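Long-range contacts in cytosolic ACYL coenzyme A thioester hydrolase (Mus musculus, PDB 2V1O), which hydrolyses fatty acyl-CoAs, preferentially palmitoyl-CoA, to free fatty acid and coenzyme A, this chain being the N-terminal of its two hotdog domains: residues K24-A29 and A104-V109; T35-S40 and E121-V126. All blocks are in the same frame, centred on the assembly; numbering follows the deposited sequence.

Both contacts are made by helix 19-38, the long helix that the antiparallel sheet of the hotdog domain curls round. Contact 1 joins K24-A29 of this helix to strand 98-112, and its centre lies about 3 Å from the centre of the chain. Contact 2 joins the helix's last turn and the residues just after it (T35-S40) to the loop between strand 98-112 and helix 130-146; its centre is about 15 Å from that of the chain. The contact centres lie 16 Å apart, with nearest atoms about 6 Å apart. Along the chain the segments alternate. The same helix thus packs on the sheet in the core and on the chain leaving strand 98-112 at its C-terminal end.

Contact 1: residues K24-A29 and A104-V109; sequences KMIEEA and ATLWYV. With COA (coenzyme A), chain G.
The core of the hotdog domain, where the central helix lies against the sheet, is built here from I26 and E27 of the helix and A104, L106 and Y108 of strand 98-112. I26 sends CG2, anti to its backbone N, onto the strand: it meets CD1 of L106 at 3.9 Å and CB of A104 at 4.0 Å. The side chains of I26 and L106 cross obliquely, and CD1 of L106 also packs against the carbonyl oxygen of I26. Beside this apolar patch lies a polar pair, E27 and Y108. The chain of E27 leaves with CG anti to the backbone N, and chi2 (-84°) bends it, bringing CD to 3.5 Å from Y108 OH. There Y108 OH donates a hydrogen bond of 2.8 Å to E27 OE2, reaching it on the anti side and 23° out of the carboxylate plane; the oxygen lies at the ring edge, in the ring plane. Carboxylate and ring planes are 38° apart, and Y108 OH also lies 2.9 Å from the backbone O of E27.

In the hotdog fold the helix is the sausage and the sheet the bun; the segment axes approach to 9.7 Å. The inward residues A104, L106 and Y108 face the helix, while W107 and V109 turn to the other side and line the coenzyme A pocket. CG2 of V109 comes within 3.2 Å of ribose O4B, and CB of W107 lies 3.8 Å from adenine C2A. The other carboxylate oxygen, E27 OE1, accepts a hydrogen bond from G20 N of a second subunit.

Contact 2: residues T35-S40 and E121-V126; sequences TRHCNS and EVPPIV
H37 and C38 of the last helical turn meet V122, P123 and I125 of the loop, with the H37 side chain reaching in among the loop residues. The imidazole is probably modelled turned over, so the roles of its individual atoms remain doubtful, and only the outline of the ring is considered here. The first torsion of H37 (chi1 180°) puts CG anti to the backbone N, and the side chain crosses those of V122 and I125 at about a right angle. CG1 of V122 stands at the ring edge, near the ring plane, whereas CG2 of I125 approaches obliquely. SG of C38 packs against CG2 of V122, 4.0 Å away. The ring of P123 lies over the end of the helix: its CG is 3.5 Å from H37 O and 3.9 Å from S40 OG. H37 O is gripped twice by S40, by its N at 3.1 Å and by its OG at 2.7 Å. A water donates to both C38 O, at 3.0 Å, and E121 O, at 2.7 Å, linking the helix end to the start of the loop segment.

On the helix, R36 makes a salt bridge to E91 of a third subunit. The junction lies beside the sheet: H37, V122 and I125 all touch T77 of strand 67-77, C38 and V122 touch P110 of strand 98-112, and N39 ND2 hydrogen-bonds to C46 O of strand 46-57.

Contact 1: residues K24-A29 and A104-V109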
loop_
_atom_site.group_PDB
_atom_site.type_symbol
_atom_site.label_atom_id
_atom_site.label_comp_id
_atom_site.label_asym_id
_atom_site.label_seq_id
_atom_site.Cartn_x
_atom_site.Cartn_y
_atom_site.Cartn_z
ATOM N N LYS A 24 -3.625 9.045 -10.910
ATOM C CA LYS A 24 -2.336 8.748 -10.306
ATOM C C LYS A 24 -1.346 8.135 -11.328
ATOM O O LYS A 24 -0.185 8.565 -11.403
ATOM C CB LYS A 24 -2.509 7.845 -9.085
ATOM C CG LYS A 24 -1.207 7.558 -8.364
ATOM C CD LYS A 24 -1.472 7.122 -6.923
ATOM C CE LYS A 24 -0.572 5.975 -6.497
ATOM N NZ LYS A 24 0.874 6.331 -6.414
ATOM N N MET A 25 -1.808 7.163 -12.114
ATOM C CA MET A 25 -0.940 6.500 -13.105
ATOM C C MET A 25 -0.512 7.482 -14.199
ATOM O O MET A 25 0.620 7.460 -14.663
ATOM C CB MET A 25 -1.655 5.314 -13.759
ATOM C CG MET A 25 -1.966 4.120 -12.836
ATOM S SD MET A 25 -2.497 2.690 -13.823
ATOM C CE MET A 25 -3.555 3.519 -15.002
ATOM N N ILE A 26 -1.448 8.330 -14.610
ATOM C CA ILE A 26 -1.173 9.366 -15.605
ATOM C C ILE A 26 -0.015 10.251 -15.132
ATOM O O ILE A 26 0.932 10.494 -15.884
ATOM C CB ILE A 26 -2.432 10.221 -15.893
ATOM C CG1 ILE A 26 -3.470 9.399 -16.671
ATOM C CG2 ILE A 26 -2.066 11.472 -16.719
ATOM C CD1 ILE A 26 -4.878 9.997 -16.617
ATOM N N GLU A 27 -0.083 10.704 -13.880
ATOM C CA GLU A 27 0.917 11.641 -13.347
ATOM C C GLU A 27 2.272 10.955 -13.160
ATOM O O GLU A 27 3.307 11.567 -13.405
ATOM C CB GLU A 27 0.432 12.297 -12.055
ATOM C CG GLU A 27 1.118 13.623 -11.731
ATOM C CD GLU A 27 2.448 13.448 -11.011
ATOM O OE1 GLU A 27 2.477 12.779 -9.957
ATOM O OE2 GLU A 27 3.473 13.987 -11.492
ATOM N N GLU A 28 2.246 9.681 -12.774
ATOM C CA GLU A 28 3.473 8.870 -12.672
ATOM C C GLU A 28 4.229 8.824 -14.008
ATOM O O GLU A 28 5.448 9.034 -14.045
ATOM C CB GLU A 28 3.152 7.465 -12.142
ATOM C CG GLU A 28 2.689 7.470 -10.675
ATOM C CD GLU A 28 2.122 6.137 -10.191
ATOM O OE1 GLU A 28 1.543 5.364 -11.002
ATOM O OE2 GLU A 28 2.228 5.879 -8.971
ATOM N N ALA A 29 3.499 8.584 -15.102
ATOM C CA ALA A 29 4.092 8.597 -16.439
ATOM C C ALA A 29 4.634 9.977 -16.779
ATOM O O ALA A 29 5.756 10.089 -17.270
ATOM C CB ALA A 29 3.092 8.123 -17.497
ATOM N N ALA A 104 -4.880 12.763 -21.582
ATOM C CA ALA A 104 -4.657 13.895 -20.686
ATOM C C ALA A 104 -3.413 14.663 -21.116
ATOM O O ALA A 104 -2.503 14.092 -21.716
ATOM C CB ALA A 104 -4.524 13.419 -19.231
ATOM N N THR A 105 -3.391 15.960 -20.827
ATOM C CA THR A 105 -2.212 16.773 -21.057
ATOM C C THR A 105 -1.799 17.406 -19.727
ATOM O O THR A 105 -2.637 17.914 -18.976
ATOM C CB THR A 105 -2.447 17.842 -22.143
ATOM O OG1 THR A 105 -2.716 17.195 -23.391
ATOM C CG2 THR A 105 -1.220 18.756 -22.311
ATOM N N LEU A 106 -0.502 17.355 -19.454
ATOM C CA LEU A 106 0.050 17.842 -18.201
ATOM C C LEU A 106 1.190 18.808 -18.468
ATOM O O LEU A 106 1.907 18.666 -19.456
ATOM C CB LEU A 106 0.597 16.670 -17.385
ATOM C CG LEU A 106 -0.209 15.371 -17.254
ATOM C CD1 LEU A 106 0.691 14.239 -16.759
ATOM C CD2 LEU A 106 -1.379 15.566 -16.326
ATOM N N TRP A 107 1.377 19.753 -17.548
ATOM C CA TRP A 107 2.519 20.653 -17.575
ATOM C C TRP A 107 3.357 20.464 -16.328
ATOM O O TRP A 107 2.829 20.443 -15.207
ATOM C CB TRP A 107 2.062 22.115 -17.679
ATOM C CG TRP A 107 1.394 22.418 -18.977
ATOM C CD1 TRP A 107 0.078 22.222 -19.286
ATOM C CD2 TRP A 107 2.007 22.980 -20.149
ATOM N NE1 TRP A 107 -0.170 22.629 -20.576
ATOM C CE2 TRP A 107 0.997 23.093 -21.130
ATOM C CE3 TRP A 107 3.313 23.392 -20.463
ATOM C CZ2 TRP A 107 1.248 23.608 -22.413
ATOM C CZ3 TRP A 107 3.562 23.908 -21.740
ATOM C CH2 TRP A 107 2.530 24.006 -22.697
ATOM N N TYR A 108 4.664 20.325 -16.549
ATOM C CA TYR A 108 5.651 20.175 -15.490
ATOM C C TYR A 108 6.657 21.316 -15.532
ATOM O O TYR A 108 6.919 21.880 -16.585
ATOM C CB TYR A 108 6.396 18.847 -15.647
ATOM C CG TYR A 108 5.545 17.652 -15.306
ATOM C CD1 TYR A 108 5.556 17.116 -14.012
ATOM C CD2 TYR A 108 4.716 17.060 -16.264
ATOM C CE1 TYR A 108 4.763 16.027 -13.677
ATOM C CE2 TYR A 108 3.911 15.953 -15.930
ATOM C CZ TYR A 108 3.945 15.452 -14.638
ATOM O OH TYR A 108 3.170 14.364 -14.287
ATOM N N VAL A 109 7.220 21.622 -14.374
ATOM C CA VAL A 109 8.265 22.622 -14.232
ATOM C C VAL A 109 9.423 21.982 -13.442
ATOM O O VAL A 109 9.196 21.424 -12.371
ATOM C CB VAL A 109 7.727 23.886 -13.506
ATOM C CG1 VAL A 109 8.837 24.901 -13.272
ATOM C CG2 VAL A 109 6.555 24.521 -14.295
HETATM N N1A COA G . 0.817 25.668 -15.460
HETATM C C2A COA G . 1.753 25.685 -16.469
HETATM N N3A COA G . 2.923 26.387 -16.296
HETATM C C4A COA G . 3.143 27.049 -15.130
HETATM C C5A COA G . 2.218 27.039 -14.095
HETATM C C6A COA G . 1.039 26.335 -14.267
HETATM N N6A COA G . 0.110 26.312 -13.313
HETATM N N7A COA G . 2.716 27.782 -13.073
HETATM C C8A COA G . 3.925 28.254 -13.444
HETATM N N9A COA G . 4.195 27.807 -14.710
HETATM C C1B COA G . 5.442 27.931 -15.464
HETATM C C2B COA G . 5.621 29.330 -16.035
HETATM O O2B COA G . 4.859 29.501 -17.208
HETATM C C3B COA G . 7.128 29.368 -16.231
HETATM O O3B COA G . 7.522 28.792 -17.463
HETATM P P3B COA G . 7.976 29.701 -18.717
HETATM O O7A COA G . 6.763 30.430 -19.197
HETATM O O8A COA G . 9.020 30.683 -18.242
HETATM O O9A COA G . 8.516 28.796 -19.795
HETATM C C4B COA G . 7.653 28.471 -15.110
HETATM O O4B COA G . 6.550 27.729 -14.622
HETATM C C5B COA G . 8.303 29.253 -13.974
HETATM O O5B COA G . 7.481 30.324 -13.565
HETATM P P1A COA G . 7.891 31.150 -12.254
HETATM O O1A COA G . 9.381 31.348 -12.238
HETATM O O2A COA G . 7.101 32.440 -12.244
HETATM O O3A COA G . 7.483 30.231 -10.997
HETATM P P2A COA G . 6.057 30.253 -10.261
HETATM O O4A COA G . 4.919 30.496 -11.222
HETATM O O5A COA G . 6.050 31.215 -9.095
HETATM O O6A COA G . 5.997 28.764 -9.669
HETATM C CBP COA G . 5.716 26.380 -9.724
HETATM C CCP COA G . 5.790 27.667 -10.545
HETATM C CDP COA G . 5.197 25.253 -10.624
HETATM C CEP COA G . 7.145 26.050 -9.290
HETATM C CAP COA G . 4.791 26.612 -8.521
HETATM O OAP COA G . 3.494 26.992 -8.936
HETATM C C9P COA G . 4.698 25.411 -7.610
HETATM O O9P COA G . 5.759 25.113 -6.753
HETATM N N8P COA G . 3.587 24.690 -7.672
HETATM C C7P COA G . 3.452 23.413 -6.994
HETATM C C6P COA G . 4.138 22.285 -7.765
HETATM C C5P COA G . 3.929 20.981 -7.027
HETATM O O5P COA G . 4.531 20.784 -5.957
HETATM N N4P COA G . 3.088 20.108 -7.588
HETATM C C3P COA G . 2.414 19.046 -6.844
HETATM C C2P COA G . 1.452 19.563 -5.751
HETATM S S1P COA G . 0.816 18.110 -4.886
#

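Contact 2: residues T35-S40 and E121-V126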
loop_
_atom_site.group_PDB
_atom_site.type_symbol
_atom_site.label_atom_id
_atom_site.label_comp_id
_atom_site.label_asym_id
_atom_site.label_seq_id
_atom_site.Cartn_x
_atom_site.Cartn_y
_atom_site.Cartn_z
ATOM N N THR A 35 11.034 14.533 -15.864
ATOM C CA THR A 35 12.283 14.533 -15.084
ATOM C C THR A 35 13.470 14.068 -15.938
ATOM O O THR A 35 14.511 14.722 -15.955
ATOM C CB THR A 35 12.154 13.689 -13.798
ATOM O OG1 THR A 35 11.189 14.300 -12.928
ATOM C CG2 THR A 35 13.497 13.578 -13.076
ATOM N N ARG A 36 13.310 12.957 -16.663
ATOM C CA ARG A 36 14.372 12.465 -17.542
ATOM C C ARG A 36 14.782 13.549 -18.541
ATOM O O ARG A 36 15.971 13.861 -18.708
ATOM C CB ARG A 36 13.915 11.214 -18.300
ATOM C CG ARG A 36 15.038 10.591 -19.140
ATOM C CD ARG A 36 14.506 9.647 -20.198
ATOM N NE ARG A 36 13.927 8.429 -19.640
ATOM C CZ ARG A 36 12.622 8.153 -19.592
ATOM N NH1 ARG A 36 11.730 9.021 -20.056
ATOM N NH2 ARG A 36 12.208 7.003 -19.068
ATOM N N HIS A 37 13.786 14.149 -19.185
ATOM C CA HIS A 37 14.072 15.187 -20.147
ATOM C C HIS A 37 14.792 16.394 -19.553
ATOM O O HIS A 37 15.730 16.926 -20.158
ATOM C CB HIS A 37 12.821 15.664 -20.862
ATOM C CG HIS A 37 13.122 16.736 -21.848
ATOM N ND1 HIS A 37 12.899 18.071 -21.584
ATOM C CD2 HIS A 37 13.760 16.687 -23.040
ATOM C CE1 HIS A 37 13.330 18.790 -22.603
ATOM N NE2 HIS A 37 13.856 17.977 -23.499
ATOM N N CYS A 38 14.346 16.835 -18.379
ATOM C CA CYS A 38 14.915 18.034 -17.759
ATOM C C CYS A 38 16.360 17.859 -17.268
ATOM O O CYS A 38 17.071 18.849 -17.035
ATOM C CB CYS A 38 13.990 18.553 -16.655
ATOM S SG CYS A 38 12.492 19.287 -17.339
ATOM N N ASN A 39 16.782 16.604 -17.141
ATOM C CA ASN A 39 18.169 16.260 -16.815
ATOM C C ASN A 39 18.999 15.755 -18.011
ATOM O O ASN A 39 20.173 15.381 -17.855
ATOM C CB ASN A 39 18.186 15.222 -15.688
ATOM C CG ASN A 39 17.693 15.794 -14.375
ATOM O OD1 ASN A 39 18.399 16.557 -13.709
ATOM N ND2 ASN A 39 16.478 15.431 -13.998
ATOM N N SER A 40 18.396 15.778 -19.199
ATOM C CA SER A 40 18.962 15.120 -20.389
ATOM C C SER A 40 20.198 15.826 -20.968
ATOM O O SER A 40 20.907 15.266 -21.812
ATOM C CB SER A 40 17.890 14.965 -21.473
ATOM O OG SER A 40 17.579 16.223 -22.063
ATOM N N GLU A 121 15.871 26.048 -16.429
ATOM C CA GLU A 121 15.638 26.056 -17.866
ATOM C C GLU A 121 15.503 24.625 -18.391
ATOM O O GLU A 121 16.269 23.726 -18.011
ATOM C CB GLU A 121 16.763 26.799 -18.593
ATOM C CG GLU A 121 16.746 28.308 -18.339
ATOM C CD GLU A 121 17.901 29.061 -18.994
ATOM O OE1 GLU A 121 18.762 28.427 -19.647
ATOM O OE2 GLU A 121 17.947 30.300 -18.848
ATOM N N VAL A 122 14.511 24.427 -19.252
ATOM C CA VAL A 122 14.229 23.126 -19.856
ATOM C C VAL A 122 15.011 23.000 -21.178
ATOM O O VAL A 122 14.997 23.925 -21.986
ATOM C CB VAL A 122 12.713 22.974 -20.135
ATOM C CG1 VAL A 122 12.423 21.715 -20.934
ATOM C CG2 VAL A 122 11.922 22.946 -18.826
ATOM N N PRO A 123 15.708 21.863 -21.391
ATOM C CA PRO A 123 16.341 21.650 -22.702
ATOM C C PRO A 123 15.298 21.613 -23.835
ATOM O O PRO A 123 14.217 21.072 -23.653
ATOM C CB PRO A 123 17.020 20.277 -22.562
ATOM C CG PRO A 123 17.082 19.997 -21.097
ATOM C CD PRO A 123 15.963 20.751 -20.453
ATOM N N PRO A 124 15.595 22.242 -24.985
ATOM C CA PRO A 124 14.672 22.091 -26.116
ATOM C C PRO A 124 14.519 20.638 -26.590
ATOM O O PRO A 124 15.472 19.862 -26.521
ATOM C CB PRO A 124 15.310 22.962 -27.206
ATOM C CG PRO A 124 16.128 23.964 -26.444
ATOM C CD PRO A 124 16.697 23.165 -25.297
ATOM N N ILE A 125 13.317 20.271 -27.033
ATOM C CA ILE A 125 13.094 18.971 -27.679
ATOM C C ILE A 125 13.241 19.060 -29.193
ATOM O O ILE A 125 13.160 20.142 -29.768
ATOM C CB ILE A 125 11.702 18.357 -27.355
ATOM C CG1 ILE A 125 10.558 19.334 -27.678
ATOM C CG2 ILE A 125 11.663 17.865 -25.923
ATOM C CD1 ILE A 125 9.191 18.656 -27.863
ATOM N N VAL A 126 13.461 17.917 -29.834
ATOM C CA VAL A 126 13.451 17.868 -31.289
ATOM C C VAL A 126 12.011 17.669 -31.781
ATOM O O VAL A 126 11.253 16.871 -31.219
ATOM C CB VAL A 126 14.453 16.812 -31.871
ATOM C CG1 VAL A 126 14.001 15.378 -31.609
ATOM C CG2 VAL A 126 14.679 17.043 -33.364
HETATM O O HOH W 1 15.456 21.354 -16.980
#